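Local coordinates for disulfide bond forming protein (DsbF) (Mycobacterium tuberculosis, PDB 3IOS), which probably oxidises reduced, unfolded secreted proteins so that they form disulfide bonds, as an extracellular oxidoreductase with the thioredoxin fold, at residues 45-50 with 75-80; 25-30 with 99-104. All coordinates share one frame; numbering follows the deposited sequence.

Contact 1 (45-50 with 75-80)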
ATOM      1  N   TRP A  45      -0.762   1.311   0.284  1.00 10.85           N
ATOM      2  CA  TRP A  45      -1.043   1.741   1.638  1.00 11.76           C
ATOM      3  C   TRP A  45       0.256   1.733   2.436  1.00 12.60           C
ATOM      4  O   TRP A  45       0.841   0.674   2.675  1.00 12.21           O
ATOM      5  CB  TRP A  45      -2.080   0.790   2.240  1.00 12.90           C
ATOM      6  CG  TRP A  45      -2.269   0.882   3.708  1.00 12.77           C
ATOM      7  CD1 TRP A  45      -2.470   2.013   4.444  1.00 14.51           C
ATOM      8  CD2 TRP A  45      -2.320  -0.212   4.629  1.00 12.84           C
ATOM      9  NE1 TRP A  45      -2.644   1.692   5.765  1.00 15.37           N
ATOM     10  CE2 TRP A  45      -2.558   0.333   5.907  1.00 15.26           C
ATOM     11  CE3 TRP A  45      -2.194  -1.601   4.497  1.00 14.64           C
ATOM     12  CZ2 TRP A  45      -2.668  -0.465   7.056  1.00 15.11           C
ATOM     13  CZ3 TRP A  45      -2.305  -2.396   5.642  1.00 16.61           C
ATOM     14  CH2 TRP A  45      -2.540  -1.822   6.902  1.00 17.04           C
ATOM     15  N   PHE A  46       0.697   2.920   2.843  1.00 11.67           N
ATOM     16  CA  PHE A  46       1.943   3.056   3.591  1.00 12.93           C
ATOM     17  C   PHE A  46       1.663   2.964   5.078  1.00 12.10           C
ATOM     18  O   PHE A  46       0.889   3.752   5.628  1.00 14.15           O
ATOM     19  CB  PHE A  46       2.607   4.389   3.241  1.00 13.92           C
ATOM     20  CG  PHE A  46       2.868   4.557   1.770  1.00 14.35           C
ATOM     21  CD1 PHE A  46       1.833   4.888   0.895  1.00 13.76           C
ATOM     22  CD2 PHE A  46       4.140   4.336   1.250  1.00 14.26           C
ATOM     23  CE1 PHE A  46       2.067   4.997  -0.474  1.00 13.36           C
ATOM     24  CE2 PHE A  46       4.380   4.442  -0.118  1.00 16.87           C
ATOM     25  CZ  PHE A  46       3.340   4.772  -0.980  1.00 15.54           C
ATOM     26  N   TRP A  47       2.289   1.987   5.728  1.00 11.84           N
ATOM     27  CA  TRP A  47       2.081   1.769   7.155  1.00 11.93           C
ATOM     28  C   TRP A  47       3.357   1.450   7.921  1.00 12.82           C
ATOM     29  O   TRP A  47       4.383   1.115   7.331  1.00 13.48           O
ATOM     30  CB  TRP A  47       1.061   0.634   7.383  1.00 12.45           C
ATOM     31  CG  TRP A  47       1.419  -0.723   6.797  1.00 12.33           C
ATOM     32  CD1 TRP A  47       1.127  -1.184   5.544  1.00 10.18           C
ATOM     33  CD2 TRP A  47       2.092  -1.796   7.470  1.00 11.52           C
ATOM     34  NE1 TRP A  47       1.565  -2.484   5.399  1.00 12.11           N
ATOM     35  CE2 TRP A  47       2.155  -2.886   6.569  1.00 11.21           C
ATOM     36  CE3 TRP A  47       2.631  -1.950   8.754  1.00 12.66           C
ATOM     37  CZ2 TRP A  47       2.753  -4.102   6.901  1.00 14.74           C
ATOM     38  CZ3 TRP A  47       3.227  -3.166   9.086  1.00 13.94           C
ATOM     39  CH2 TRP A  47       3.275  -4.227   8.166  1.00 14.31           C
ATOM     40  N   ALA A  48       3.278   1.589   9.241  1.00 12.55           N
ATOM     41  CA  ALA A  48       4.388   1.282  10.147  1.00 15.63           C
ATOM     42  C   ALA A  48       3.741   0.377  11.194  1.00 15.16           C
ATOM     43  O   ALA A  48       2.642   0.657  11.662  1.00 13.43           O
ATOM     44  CB  ALA A  48       4.930   2.558  10.792  1.00 13.84           C
ATOM     45  N   PRO A  49       4.418  -0.713  11.581  1.00 15.93           N
ATOM     46  CA  PRO A  49       3.889  -1.664  12.566  1.00 15.70           C
ATOM     47  C   PRO A  49       3.478  -1.089  13.917  1.00 16.07           C
ATOM     48  O   PRO A  49       2.515  -1.555  14.528  1.00 16.95           O
ATOM     49  CB  PRO A  49       5.025  -2.682  12.718  1.00 18.11           C
ATOM     50  CG  PRO A  49       5.816  -2.539  11.462  1.00 20.32           C
ATOM     51  CD  PRO A  49       5.795  -1.066  11.206  1.00 15.80           C
ATOM     52  N   TRP A  50       4.214  -0.082  14.376  1.00 16.04           N
ATOM     53  CA  TRP A  50       3.966   0.537  15.672  1.00 18.08           C
ATOM     54  C   TRP A  50       2.946   1.661  15.638  1.00 19.48           C
ATOM     55  O   TRP A  50       2.627   2.247  16.692  1.00 18.81           O
ATOM     56  CB  TRP A  50       5.290   1.058  16.235  1.00 17.86           C
ATOM     57  CG  TRP A  50       6.073   1.831  15.213  1.00 16.98           C
ATOM     58  CD1 TRP A  50       7.123   1.380  14.469  1.00 16.13           C
ATOM     59  CD2 TRP A  50       5.803   3.163  14.763  1.00 17.71           C
ATOM     60  NE1 TRP A  50       7.526   2.347  13.581  1.00 16.50           N
ATOM     61  CE2 TRP A  50       6.736   3.456  13.745  1.00 17.25           C
ATOM     62  CE3 TRP A  50       4.870   4.145  15.128  1.00 17.71           C
ATOM     63  CZ2 TRP A  50       6.754   4.682  13.073  1.00 19.52           C
ATOM     64  CZ3 TRP A  50       4.885   5.363  14.459  1.00 19.72           C
ATOM     65  CH2 TRP A  50       5.829   5.622  13.447  1.00 18.99           C
ATOM     66  N   GLY A  75       0.584  -3.170   0.355  1.00 12.84           N
ATOM     67  CA  GLY A  75       0.950  -2.552   1.615  1.00 12.98           C
ATOM     68  C   GLY A  75       2.427  -2.232   1.515  1.00 11.91           C
ATOM     69  O   GLY A  75       3.177  -3.002   0.915  1.00 12.85           O
ATOM     70  N   VAL A  76       2.842  -1.093   2.055  1.00 10.57           N
ATOM     71  CA  VAL A  76       4.247  -0.696   2.015  1.00 12.95           C
ATOM     72  C   VAL A  76       4.667  -0.379   3.445  1.00 12.57           C
ATOM     73  O   VAL A  76       4.481   0.734   3.922  1.00 11.57           O
ATOM     74  CB  VAL A  76       4.456   0.554   1.125  1.00 13.92           C
ATOM     75  CG1 VAL A  76       5.952   0.816   0.945  1.00 15.29           C
ATOM     76  CG2 VAL A  76       3.777   0.348  -0.236  1.00 14.18           C
ATOM     77  N   ALA A  77       5.227  -1.374   4.124  1.00 14.25           N
ATOM     78  CA  ALA A  77       5.647  -1.221   5.511  1.00 14.57           C
ATOM     79  C   ALA A  77       7.004  -0.555   5.626  1.00 15.81           C
ATOM     80  O   ALA A  77       7.942  -0.905   4.913  1.00 17.54           O
ATOM     81  CB  ALA A  77       5.679  -2.574   6.194  1.00 14.61           C
ATOM     82  N   GLY A  78       7.102   0.406   6.535  1.00 15.12           N
ATOM     83  CA  GLY A  78       8.357   1.097   6.734  1.00 17.56           C
ATOM     84  C   GLY A  78       8.588   1.485   8.180  1.00 18.27           C
ATOM     85  O   GLY A  78       7.756   1.226   9.053  1.00 16.52           O
ATOM     86  N   LEU A  79       9.749   2.086   8.425  1.00 18.52           N
ATOM     87  CA  LEU A  79      10.137   2.573   9.745  1.00 18.58           C
ATOM     88  C   LEU A  79      10.249   1.508  10.829  1.00 18.38           C
ATOM     89  O   LEU A  79       9.930   1.759  11.990  1.00 17.64           O
ATOM     90  CB  LEU A  79       9.166   3.672  10.193  1.00 17.92           C
ATOM     91  CG  LEU A  79       9.014   4.839   9.213  1.00 20.57           C
ATOM     92  CD1 LEU A  79       8.154   5.927   9.838  1.00 20.28           C
ATOM     93  CD2 LEU A  79      10.388   5.393   8.852  1.00 21.11           C
ATOM     94  N   ASP A  80      10.700   0.323  10.445  1.00 18.25           N
ATOM     95  CA  ASP A  80      10.870  -0.768  11.393  1.00 19.14           C
ATOM     96  C   ASP A  80      11.527  -1.927  10.662  1.00 21.19           C
ATOM     97  O   ASP A  80      11.872  -1.799   9.487  1.00 21.50           O
ATOM     98  CB  ASP A  80       9.514  -1.183  11.969  1.00 20.25           C
ATOM     99  CG  ASP A  80       9.625  -1.731  13.381  1.00 21.59           C
ATOM    100  OD1 ASP A  80       8.609  -1.718  14.107  1.00 22.26           O
ATOM    101  OD2 ASP A  80      10.727  -2.180  13.762  1.00 22.82           O
TER
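Residues 45-47 and 75-77 pair as neighbouring parallel strands in the buried central sheet, and the residues that follow, as far as Trp-50 and Asp-80, stay in touch beyond it. The ladder runs in a zigzag: Val-76 N gives a hydrogen bond to Trp-45 O (2.7 Å), Trp-47 N to Val-76 O (3.1 Å), and Gly-78 N to Trp-47 O (2.9 Å). Phe-46 and Val-76 lie side by side on one face, where Val-76 CG2 sits above the rim of the phenyl ring. On the other face, Trp-47 has its CG between the backbone N and the carbonyl carbon (chi1 59°), and its indole extends over the neighbouring strand. Ala-77 CB makes a CH-pi contact with the six-membered ring, 3.4 Å from its centroid and 14° off the normal. Gly-75, without a side chain, admits the edge of this indole, its CA 3.8 Å from Trp-47 NE1, while that NE1 bonds to Gln-99 OE1. The two strands, with helix 52-67 between them, form a beta-alpha-beta unit of the thioredoxin fold. Cys-51, which with Cys-54 can form the redox-active disulfide of the CxxC motif, directly follows Trp-50; Cys-54, in the first turn of the helix, touches the Trp-47 side chain. Phe-88 of helix 82-91 also stacks on the Trp-47 ring. At the exposed end, Trp-50 NE1 donates to Leu-79 O (2.9 Å, 165° at the hydrogen); the oxygen lies in the indole plane, whereas the donor stands above the carbonyl plane. Leu-79 CD1 packs against Trp-50 CZ2 at 3.7 Å, and Asp-80 OD1 comes to the same ring's edge, 3.5 Å from Trp-50 CD1. The Pro-49 ring rests its CD and CG on Asp-80 CB, and Ala-48 CB lies over one face of the Trp-50 ring.

Contact 2 (25-30 with 99-104)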
ATOM      1  N   LYS A  25      11.035  -5.892  -2.101  1.00 20.79           N
ATOM      2  CA  LYS A  25      10.899  -7.287  -1.694  1.00 23.65           C
ATOM      3  C   LYS A  25       9.639  -7.425  -0.851  1.00 20.75           C
ATOM      4  O   LYS A  25       9.368  -6.579  -0.001  1.00 24.33           O
ATOM      5  CB  LYS A  25      12.108  -7.727  -0.860  1.00 26.27           C
ATOM      6  CG  LYS A  25      13.343  -8.138  -1.657  1.00 29.49           C
ATOM      7  CD  LYS A  25      13.167  -9.518  -2.277  1.00 31.15           C
ATOM      8  CE  LYS A  25      14.446 -10.003  -2.946  1.00 32.77           C
ATOM      9  NZ  LYS A  25      14.258 -11.334  -3.593  1.00 33.50           N
ATOM     10  N   THR A  26       8.865  -8.478  -1.085  1.00 22.49           N
ATOM     11  CA  THR A  26       7.649  -8.688  -0.305  1.00 21.92           C
ATOM     12  C   THR A  26       8.027  -9.341   1.015  1.00 24.27           C
ATOM     13  O   THR A  26       9.112  -9.911   1.151  1.00 23.14           O
ATOM     14  CB  THR A  26       6.643  -9.599  -1.029  1.00 22.13           C
ATOM     15  OG1 THR A  26       7.151 -10.941  -1.090  1.00 19.96           O
ATOM     16  CG2 THR A  26       6.392  -9.092  -2.438  1.00 19.85           C
ATOM     17  N   LEU A  27       7.133  -9.254   1.990  1.00 23.14           N
ATOM     18  CA  LEU A  27       7.389  -9.846   3.296  1.00 23.81           C
ATOM     19  C   LEU A  27       7.631 -11.346   3.208  1.00 25.36           C
ATOM     20  O   LEU A  27       8.345 -11.912   4.039  1.00 27.13           O
ATOM     21  CB  LEU A  27       6.214  -9.590   4.236  1.00 24.28           C
ATOM     22  CG  LEU A  27       6.366  -8.526   5.320  1.00 27.39           C
ATOM     23  CD1 LEU A  27       5.156  -8.608   6.240  1.00 25.10           C
ATOM     24  CD2 LEU A  27       7.642  -8.750   6.118  1.00 25.26           C
ATOM     25  N   ASP A  28       7.036 -11.993   2.210  1.00 26.89           N
ATOM     26  CA  ASP A  28       7.201 -13.432   2.052  1.00 28.57           C
ATOM     27  C   ASP A  28       8.308 -13.833   1.077  1.00 28.79           C
ATOM     28  O   ASP A  28       8.287 -14.925   0.510  1.00 29.41           O
ATOM     29  CB  ASP A  28       5.862 -14.086   1.673  1.00 32.12           C
ATOM     30  CG  ASP A  28       5.224 -13.469   0.443  1.00 34.15           C
ATOM     31  OD1 ASP A  28       5.278 -12.232   0.289  1.00 34.84           O
ATOM     32  OD2 ASP A  28       4.643 -14.231  -0.360  1.00 38.41           O
ATOM     33  N   GLY A  29       9.271 -12.932   0.888  1.00 28.06           N
ATOM     34  CA  GLY A  29      10.420 -13.206   0.036  1.00 29.18           C
ATOM     35  C   GLY A  29      10.346 -13.135  -1.481  1.00 29.44           C
ATOM     36  O   GLY A  29      11.201 -13.712  -2.152  1.00 29.12           O
ATOM     37  N   HIS A  30       9.364 -12.432  -2.036  1.00 28.27           N
ATOM     38  CA  HIS A  30       9.254 -12.335  -3.492  1.00 27.57           C
ATOM     39  C   HIS A  30       9.700 -10.974  -4.021  1.00 26.66           C
ATOM     40  O   HIS A  30       9.683  -9.980  -3.296  1.00 27.57           O
ATOM     41  CB  HIS A  30       7.809 -12.601  -3.928  1.00 29.15           C
ATOM     42  CG  HIS A  30       7.316 -13.973  -3.592  1.00 33.28           C
ATOM     43  ND1 HIS A  30       7.818 -15.111  -4.185  1.00 35.32           N
ATOM     44  CD2 HIS A  30       6.372 -14.391  -2.715  1.00 34.73           C
ATOM     45  CE1 HIS A  30       7.206 -16.171  -3.688  1.00 35.77           C
ATOM     46  NE2 HIS A  30       6.324 -15.762  -2.794  1.00 35.79           N
ATOM     47  N   GLN A  99       2.446  -7.335   0.587  1.00 14.78           N
ATOM     48  CA  GLN A  99       3.026  -6.474   1.616  1.00 14.30           C
ATOM     49  C   GLN A  99       4.518  -6.296   1.314  1.00 15.47           C
ATOM     50  O   GLN A  99       5.254  -7.277   1.217  1.00 18.48           O
ATOM     51  CB  GLN A  99       2.869  -7.103   3.006  1.00 15.10           C
ATOM     52  CG  GLN A  99       1.439  -7.283   3.478  1.00 16.01           C
ATOM     53  CD  GLN A  99       0.714  -5.973   3.665  1.00 14.64           C
ATOM     54  OE1 GLN A  99       1.335  -4.909   3.766  1.00 14.49           O
ATOM     55  NE2 GLN A  99      -0.612  -6.038   3.722  1.00 18.07           N
ATOM     56  N   LEU A 100       4.961  -5.052   1.156  1.00 14.24           N
ATOM     57  CA  LEU A 100       6.371  -4.777   0.880  1.00 16.06           C
ATOM     58  C   LEU A 100       7.110  -4.379   2.148  1.00 17.15           C
ATOM     59  O   LEU A 100       6.622  -3.567   2.937  1.00 16.61           O
ATOM     60  CB  LEU A 100       6.519  -3.644  -0.138  1.00 16.65           C
ATOM     61  CG  LEU A 100       5.740  -3.797  -1.442  1.00 15.48           C
ATOM     62  CD1 LEU A 100       6.071  -2.639  -2.361  1.00 15.49           C
ATOM     63  CD2 LEU A 100       6.081  -5.120  -2.093  1.00 17.06           C
ATOM     64  N   ALA A 101       8.295  -4.950   2.340  1.00 17.17           N
ATOM     65  CA  ALA A 101       9.112  -4.627   3.508  1.00 18.72           C
ATOM     66  C   ALA A 101      10.102  -3.547   3.077  1.00 19.19           C
ATOM     67  O   ALA A 101      11.216  -3.854   2.647  1.00 22.16           O
ATOM     68  CB  ALA A 101       9.850  -5.868   3.990  1.00 19.76           C
ATOM     69  N   ASP A 102       9.690  -2.289   3.198  1.00 17.61           N
ATOM     70  CA  ASP A 102      10.504  -1.147   2.783  1.00 18.14           C
ATOM     71  C   ASP A 102      11.467  -0.675   3.871  1.00 18.10           C
ATOM     72  O   ASP A 102      11.430   0.482   4.292  1.00 19.62           O
ATOM     73  CB  ASP A 102       9.575   0.000   2.347  1.00 19.50           C
ATOM     74  CG  ASP A 102      10.318   1.143   1.680  1.00 19.71           C
ATOM     75  OD1 ASP A 102      11.240   0.865   0.882  1.00 23.13           O
ATOM     76  OD2 ASP A 102       9.972   2.314   1.939  1.00 19.56           O
ATOM     77  N   THR A 103      12.340  -1.578   4.307  1.00 21.42           N
ATOM     78  CA  THR A 103      13.302  -1.262   5.353  1.00 22.33           C
ATOM     79  C   THR A 103      14.315  -0.193   4.961  1.00 23.35           C
ATOM     80  O   THR A 103      14.797   0.547   5.821  1.00 25.08           O
ATOM     81  CB  THR A 103      14.054  -2.527   5.825  1.00 23.68           C
ATOM     82  OG1 THR A 103      14.663  -3.178   4.705  1.00 23.84           O
ATOM     83  CG2 THR A 103      13.095  -3.488   6.506  1.00 24.40           C
ATOM     84  N   ASP A 104      14.650  -0.099   3.676  1.00 23.55           N
ATOM     85  CA  ASP A 104      15.603   0.924   3.257  1.00 25.20           C
ATOM     86  C   ASP A 104      14.879   2.228   2.946  1.00 24.20           C
ATOM     87  O   ASP A 104      15.498   3.233   2.604  1.00 25.78           O
ATOM     88  CB  ASP A 104      16.440   0.453   2.051  1.00 27.77           C
ATOM     89  CG  ASP A 104      15.627   0.283   0.780  1.00 30.45           C
ATOM     90  OD1 ASP A 104      16.226  -0.133  -0.236  1.00 31.43           O
ATOM     91  OD2 ASP A 104      14.412   0.561   0.781  1.00 30.77           O
TER
HETATM   92  O   HOH W   1      11.452  -3.746  -0.155  1.00 35.76           O
HETATM   93  O   HOH W   2       3.283 -10.190   0.467  1.00 25.92           O
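Lys-25 and Leu-27 grip the edge strand 98-101 through a single backbone bridge centred on Thr-26 and Leu-100, with Ala-101 N bonded to Lys-25 O (3.0 Å) and Leu-27 N to Gln-99 O (2.8 Å). Two waters extend it: one links Lys-25 N to Ala-101 O, the other joins Gln-99 N to Asp-28 OD1. Thr-26 CG2 meets Leu-100 CD2 at 4.0 Å. Leu-27 CD2 reaches Ala-101 CB at 4.2 Å, and both side chains also touch Met-85 of helix 82-91. Residues 26-30 connect the strands of the small antiparallel hairpin 23-25/31-33, which is thereby fastened to the edge of the thioredoxin-type sheet. Within the loop, Thr-26 to Gly-29 form a type I turn, closed by Gly-29 N to Thr-26 O. Thr-26 OG1 lies between the backbone N and the carbonyl carbon (chi1 69°), where it accepts His-30 N (2.8 Å) and donates to Asp-28 OD1 (2.7 Å), which it meets from above the carboxylate plane. Asp-28 OD1 also accepts from the water that takes the Gln-99 N-H, so the turn carboxylate reaches the strand through water.

From the N terminus the chain first makes the hairpin turn region, residues 25-30, then enters the central sheet through strand 42-47, whose end carries residues 45-50. Helix 52-67 leads to strand 72-77, and pairing of 75-80 with 45-50 (contact 1) closes the smaller loop. After helix 82-91 the chain returns along strand 98-101, and pairing of 99-104 with 25-30 (contact 2) closes a larger loop that encloses it. The two meet because strands 72-77 and 98-101 are neighbours: probable hydrogen bonds join Leu-100 N to Gly-75 O (2.7 Å) and Asp-102 N to Ala-77 O (2.8 Å). Contact 1 ties strands inside the sheet, while contact 2 attaches the hairpin to its edge.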